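Long-range contacts in proteolytically activated form of PPO4 Tyrosinase (Agaricus bisporus var. bisporus H97, PDB 4OUA), which hydroxylates monophenols and oxidises the resulting o-diphenols to reactive o-quinones at a two-copper centre, the first step of melanin synthesis: residues A[168-173]-A[187-192]; A[147-152]-A[161-166]. One frame throughout, in Å; residues are numbered along the deposited sequence.

Contact 1: A[168-173]-A[187-192]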
loop_
_atom_site.group_PDB
_atom_site.type_symbol
_atom_site.label_atom_id
_atom_site.label_comp_id
_atom_site.label_asym_id
_atom_site.label_seq_id
_atom_site.Cartn_x
_atom_site.Cartn_y
_atom_site.Cartn_z
ATOM N N TYR A 168 5.482 2.641 13.460
ATOM C CA TYR A 168 5.681 4.085 13.428
ATOM C C TYR A 168 5.487 4.674 14.820
ATOM O O TYR A 168 4.565 4.292 15.542
ATOM C CB TYR A 168 4.724 4.755 12.442
ATOM C CG TYR A 168 4.705 6.263 12.558
ATOM C CD1 TYR A 168 5.799 7.022 12.163
ATOM C CD2 TYR A 168 3.598 6.927 13.067
ATOM C CE1 TYR A 168 5.791 8.401 12.271
ATOM C CE2 TYR A 168 3.581 8.306 13.179
ATOM C CZ TYR A 168 4.680 9.038 12.778
ATOM O OH TYR A 168 4.668 10.410 12.886
ATOM N N SER A 169 6.362 5.601 15.194
ATOM C CA SER A 169 6.252 6.271 16.482
ATOM C C SER A 169 5.621 7.646 16.312
ATOM O O SER A 169 6.193 8.520 15.663
ATOM C CB SER A 169 7.624 6.397 17.148
ATOM O OG SER A 169 8.215 5.125 17.359
ATOM N N PHE A 170 4.437 7.831 16.887
ATOM C CA PHE A 170 3.752 9.115 16.815
ATOM C C PHE A 170 4.507 10.179 17.607
ATOM O O PHE A 170 5.013 9.914 18.698
ATOM C CB PHE A 170 2.317 8.994 17.330
ATOM C CG PHE A 170 1.418 8.177 16.445
ATOM C CD1 PHE A 170 1.294 6.810 16.631
ATOM C CD2 PHE A 170 0.694 8.777 15.428
ATOM C CE1 PHE A 170 0.466 6.057 15.818
ATOM C CE2 PHE A 170 -0.134 8.031 14.611
ATOM C CZ PHE A 170 -0.249 6.669 14.805
ATOM N N HIS A 171 4.581 11.381 17.046
ATOM C CA HIS A 171 5.247 12.499 17.703
ATOM C C HIS A 171 4.630 13.826 17.276
ATOM O O HIS A 171 5.105 14.472 16.342
ATOM C CB HIS A 171 6.749 12.483 17.402
ATOM C CG HIS A 171 7.076 12.315 15.949
ATOM N ND1 HIS A 171 7.088 13.368 15.062
ATOM C CD2 HIS A 171 7.398 11.214 15.231
ATOM C CE1 HIS A 171 7.407 12.925 13.860
ATOM N NE2 HIS A 171 7.599 11.620 13.934
ATOM N N PRO A 172 3.560 14.240 17.968
ATOM C CA PRO A 172 2.975 13.476 19.070
ATOM C C PRO A 172 1.801 12.618 18.614
ATOM O O PRO A 172 1.546 12.515 17.413
ATOM C CB PRO A 172 2.503 14.572 20.019
ATOM C CG PRO A 172 2.058 15.662 19.084
ATOM C CD PRO A 172 2.945 15.575 17.851
ATOM N N ILE A 173 1.100 12.008 19.563
ATOM C CA ILE A 173 -0.166 11.359 19.256
ATOM C C ILE A 173 -1.175 12.447 18.922
ATOM O O ILE A 173 -1.572 13.218 19.795
ATOM C CB ILE A 173 -0.679 10.500 20.425
ATOM C CG1 ILE A 173 0.303 9.367 20.729
ATOM C CG2 ILE A 173 -2.057 9.939 20.108
ATOM C CD1 ILE A 173 -0.123 8.486 21.880
ATOM N N LYS A 187 1.606 4.777 22.151
ATOM C CA LYS A 187 2.691 5.640 21.702
ATOM C C LYS A 187 3.135 5.293 20.283
ATOM O O LYS A 187 3.409 6.181 19.476
ATOM C CB LYS A 187 3.871 5.547 22.673
ATOM C CG LYS A 187 3.477 5.758 24.132
ATOM C CD LYS A 187 4.690 5.808 25.047
ATOM C CE LYS A 187 5.527 7.054 24.795
ATOM N NZ LYS A 187 4.799 8.302 25.157
ATOM N N THR A 188 3.203 4.001 19.979
ATOM C CA THR A 188 3.548 3.564 18.631
ATOM C C THR A 188 2.446 2.678 18.069
ATOM O O THR A 188 1.568 2.226 18.802
ATOM C CB THR A 188 4.884 2.791 18.599
ATOM O OG1 THR A 188 4.674 1.438 19.023
ATOM C CG2 THR A 188 5.914 3.453 19.504
ATOM N N THR A 189 2.491 2.439 16.763
ATOM C CA THR A 189 1.575 1.493 16.135
ATOM C C THR A 189 1.827 0.075 16.652
ATOM O O THR A 189 2.959 -0.293 16.960
ATOM C CB THR A 189 1.705 1.522 14.602
ATOM O OG1 THR A 189 3.055 1.230 14.224
ATOM C CG2 THR A 189 1.324 2.899 14.069
ATOM N N VAL A 190 0.764 -0.717 16.758
ATOM C CA VAL A 190 0.877 -2.048 17.345
ATOM C C VAL A 190 0.240 -3.135 16.486
ATOM O O VAL A 190 -0.842 -2.950 15.930
ATOM C CB VAL A 190 0.246 -2.086 18.745
ATOM C CG1 VAL A 190 0.063 -3.521 19.202
ATOM C CG2 VAL A 190 1.114 -1.316 19.728
ATOM N N ARG A 191 0.921 -4.274 16.392
ATOM C CA ARG A 191 0.432 -5.413 15.622
ATOM C C ARG A 191 0.014 -6.570 16.526
ATOM O O ARG A 191 0.792 -7.020 17.369
ATOM C CB ARG A 191 1.501 -5.891 14.638
ATOM C CG ARG A 191 1.872 -4.876 13.574
ATOM C CD ARG A 191 3.045 -5.361 12.737
ATOM N NE ARG A 191 3.528 -4.324 11.830
ATOM C CZ ARG A 191 4.641 -4.419 11.109
ATOM N NH1 ARG A 191 5.396 -5.507 11.187
ATOM N NH2 ARG A 191 5.001 -3.422 10.312
ATOM N N ASN A 192 -1.213 -7.048 16.341
ATOM C CA ASN A 192 -1.707 -8.217 17.063
ATOM C C ASN A 192 -1.588 -8.066 18.581
ATOM O O ASN A 192 -0.929 -8.874 19.236
ATOM C CB ASN A 192 -0.950 -9.468 16.602
ATOM C CG ASN A 192 -1.678 -10.756 16.944
ATOM O OD1 ASN A 192 -2.907 -10.820 16.902
ATOM N ND2 ASN A 192 -0.918 -11.792 17.283
#
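Thr189 meets Tyr168 and Phe170 with different branches of its side chain. The setting is a single beta bridge, Ser169 with Thr188, between two parts of the long loop that leads from strand 158-162 to helix 201-224. Two backbone bonds flank the bridge: Thr189 N to Tyr168 O at 3.0 Å and Phe170 N to Lys187 O at 3.2 Å. The Thr189 side chain adds another bond: OG1 accepts from Tyr168 N at 2.9 Å (N-H...O angle 156°). The residue thus grips both the N-H and the C=O of Tyr168. Its OG1 lies between the backbone N and the carbonyl carbon (chi1 58°), which leaves CG2 for Phe170. Thr189 CG2 sits 3.7 Å from Phe170 CE1, and the two side chains cross at about a right angle. An alanine at Thr189 would probably leave Tyr168 N without this acceptor and open a gap beside Phe170 CE1.

The Phe170 ring has different neighbours at its face and its edge. Tyr168 brings CE2 over one face, offset toward the rim, while Lys187 O lies in the ring plane at the edge, 3.6 Å from Phe170 CD1. Phe50, Phe177 and Phe274 also touch this ring. The Phe170 side chain lies about 11 Å from that of the copper ligand His56. The Tyr168 hydroxyl turns away from the bridge and bonds to Gln43.

On the more exposed side Thr188 CG2 packs 3.6 Å from Ser169 OG. At the far end, Ile173 points toward 187-192 and sets its CD1 4.0 Å from Lys187 CA.

Contact 2: A[147-152]-A[161-166]; sequences EQVKIT and VRNPIL
Val161 and Val149 face each other as a hydrogen-bonded pair. Val149 N gives to Val161 O at 3.0 Å in a nearly straight bond (N-H...O angle 170°). Val161 N returns a bond to Val149 O at 3.1 Å, more bent at 142°. Both side chains lie on the same face of the sheet, but their CG2 methyls only come within 4.5 Å. Val161 has a closer apolar partner in Ile151, whose CD1 is 3.7 Å from Val161 CG2. These two side chains cross at about a right angle, and Ile151 also touches Thr29 and Arg33 of helix 25-39.

The pairing belongs to a two-stranded antiparallel beta hairpin, strands 148-152 and 158-162. The next pair, Gln148 with Arg162, is non-hydrogen-bonded, and its side chains diverge. Gln148 bends at chi2 (-82°), and its amide comes back to the Val161-Arg162 peptide, with Gln148 OE1 3.2 Å from Val161 C.

Beyond the strand ends, Glu147 O accepts from Asn163 N at 2.8 Å. The Glu147 side chain starts away from 161-166, but its bent chain brings the carboxylate carbon CD near Leu166 CD1. The two side chains cross at about a right angle. Glu147 OE1 has a long, weak ion pair with Arg167. Val149 turns its other methyl, CG1, to the Asn163 amide. Both ends of that amide are bonded: ND2 to the carbonyls of Glu142 and Leu146, while Asn163 OD1 takes Ile165 N at 2.9 Å in an Asx turn, with the donor lying above the amide plane.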
loop_
_atom_site.group_PDB
_atom_site.type_symbol
_atom_site.label_atom_id
_atom_site.label_comp_id
_atom_site.label_asym_id
_atom_site.label_seq_id
_atom_site.Cartn_x
_atom_site.Cartn_y
_atom_site.Cartn_z
ATOM N N GLU A 147 14.179 -6.385 15.213
ATOM C CA GLU A 147 14.221 -5.053 15.813
ATOM C C GLU A 147 15.331 -4.208 15.199
ATOM O O GLU A 147 15.170 -3.005 15.000
ATOM C CB GLU A 147 14.417 -5.153 17.327
ATOM C CG GLU A 147 13.195 -5.638 18.084
ATOM C CD GLU A 147 12.096 -4.596 18.145
ATOM O OE1 GLU A 147 12.379 -3.413 17.853
ATOM O OE2 GLU A 147 10.952 -4.959 18.487
ATOM N N GLN A 148 16.459 -4.848 14.911
ATOM C CA GLN A 148 17.576 -4.187 14.247
ATOM C C GLN A 148 17.814 -4.844 12.891
ATOM O O GLN A 148 17.638 -6.054 12.744
ATOM C CB GLN A 148 18.839 -4.261 15.109
ATOM C CG GLN A 148 18.663 -3.753 16.536
ATOM C CD GLN A 148 18.758 -2.240 16.646
ATOM O OE1 GLN A 148 19.456 -1.593 15.865
ATOM N NE2 GLN A 148 18.056 -1.673 17.621
ATOM N N VAL A 149 18.209 -4.049 11.902
ATOM C CA VAL A 149 18.441 -4.569 10.558
ATOM C C VAL A 149 19.783 -4.113 9.995
ATOM O O VAL A 149 20.241 -3.007 10.274
ATOM C CB VAL A 149 17.322 -4.142 9.586
ATOM C CG1 VAL A 149 16.003 -4.810 9.958
ATOM C CG2 VAL A 149 17.180 -2.627 9.565
ATOM N N LYS A 150 20.402 -4.976 9.196
ATOM C CA LYS A 150 21.694 -4.679 8.589
ATOM C C LYS A 150 21.555 -3.849 7.316
ATOM O O LYS A 150 20.861 -4.242 6.376
ATOM C CB LYS A 150 22.448 -5.972 8.271
ATOM C CG LYS A 150 22.800 -6.821 9.479
ATOM C CD LYS A 150 23.534 -8.083 9.046
ATOM C CE LYS A 150 23.884 -8.968 10.230
ATOM N NZ LYS A 150 24.550 -10.226 9.791
ATOM N N ILE A 151 22.223 -2.701 7.288
ATOM C CA ILE A 151 22.284 -1.887 6.083
ATOM C C ILE A 151 23.722 -1.464 5.816
ATOM O O ILE A 151 24.623 -1.760 6.601
ATOM C CB ILE A 151 21.390 -0.636 6.187
ATOM C CG1 ILE A 151 21.871 0.274 7.317
ATOM C CG2 ILE A 151 19.939 -1.031 6.398
ATOM C CD1 ILE A 151 21.069 1.549 7.451
ATOM N N THR A 152 23.935 -0.782 4.696
ATOM C CA THR A 152 25.254 -0.264 4.367
ATOM C C THR A 152 25.363 1.190 4.809
ATOM O O THR A 152 24.505 2.013 4.485
ATOM C CB THR A 152 25.550 -0.372 2.860
ATOM O OG1 THR A 152 25.635 -1.753 2.488
ATOM C CG2 THR A 152 26.861 0.317 2.523
ATOM N N VAL A 161 20.932 -0.640 12.222
ATOM C CA VAL A 161 20.110 0.417 12.798
ATOM C C VAL A 161 18.726 -0.125 13.123
ATOM O O VAL A 161 18.348 -1.194 12.647
ATOM C CB VAL A 161 19.983 1.617 11.845
ATOM C CG1 VAL A 161 21.357 2.132 11.462
ATOM C CG2 VAL A 161 19.196 1.226 10.606
ATOM N N ARG A 162 17.973 0.610 13.936
ATOM C CA ARG A 162 16.645 0.161 14.338
ATOM C C ARG A 162 15.708 0.089 13.134
ATOM O O ARG A 162 15.796 0.902 12.213
ATOM C CB ARG A 162 16.064 1.073 15.421
ATOM C CG ARG A 162 15.832 2.515 15.001
ATOM C CD ARG A 162 15.403 3.349 16.205
ATOM N NE ARG A 162 14.973 4.697 15.841
ATOM C CZ ARG A 162 15.802 5.676 15.496
ATOM N NH1 ARG A 162 17.109 5.455 15.453
ATOM N NH2 ARG A 162 15.326 6.874 15.184
ATOM N N ASN A 163 14.820 -0.900 13.154
ATOM C CA ASN A 163 13.934 -1.171 12.030
ATOM C C ASN A 163 12.697 -0.279 12.035
ATOM O O ASN A 163 11.847 -0.396 12.918
ATOM C CB ASN A 163 13.514 -2.641 12.041
ATOM C CG ASN A 163 12.917 -3.088 10.724
ATOM O OD1 ASN A 163 12.583 -2.267 9.867
ATOM N ND2 ASN A 163 12.775 -4.397 10.553
ATOM N N PRO A 164 12.591 0.614 11.040
ATOM C CA PRO A 164 11.442 1.514 10.910
ATOM C C PRO A 164 10.233 0.827 10.279
ATOM O O PRO A 164 9.151 1.410 10.225
ATOM C CB PRO A 164 11.974 2.623 10.003
ATOM C CG PRO A 164 12.975 1.933 9.144
ATOM C CD PRO A 164 13.610 0.869 10.006
ATOM N N ILE A 165 10.424 -0.402 9.814
ATOM C CA ILE A 165 9.361 -1.145 9.145
ATOM C C ILE A 165 8.386 -1.770 10.141
ATOM O O ILE A 165 7.213 -1.971 9.828
ATOM C CB ILE A 165 9.940 -2.252 8.238
ATOM C CG1 ILE A 165 10.855 -1.642 7.176
ATOM C CG2 ILE A 165 8.827 -3.049 7.584
ATOM C CD1 ILE A 165 11.425 -2.653 6.206
ATOM N N LEU A 166 8.873 -2.071 11.341
ATOM C CA LEU A 166 8.045 -2.708 12.360
ATOM C C LEU A 166 6.888 -1.823 12.818
ATOM O O LEU A 166 5.749 -2.276 12.913
ATOM C CB LEU A 166 8.895 -3.107 13.568
ATOM C CG LEU A 166 9.914 -4.228 13.357
ATOM C CD1 LEU A 166 10.522 -4.651 14.682
ATOM C CD2 LEU A 166 9.276 -5.417 12.658
#

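In the fold
Both contacts are partly buried, and their centres lie about 17 Å apart. They follow one another along the chain: contact 2 pairs strands 148-152 and 158-162 at the open end of their hairpin, and contact 1 then ties two parts of the loop that follows. Contact 2 lies away from the annotated sites and packs aliphatic side chains beside helix 25-39. Contact 1 is richer in aromatic rings and lies nearer the copper-binding histidines. Its backbone pairing is a single bridge, aided by a threonine hydroxyl, while contact 2 has a regular strand pair. They meet where Arg191 NH2 approaches the carbonyls of Ile165 and Leu166; Arg191 also forms a salt bridge with Asp275.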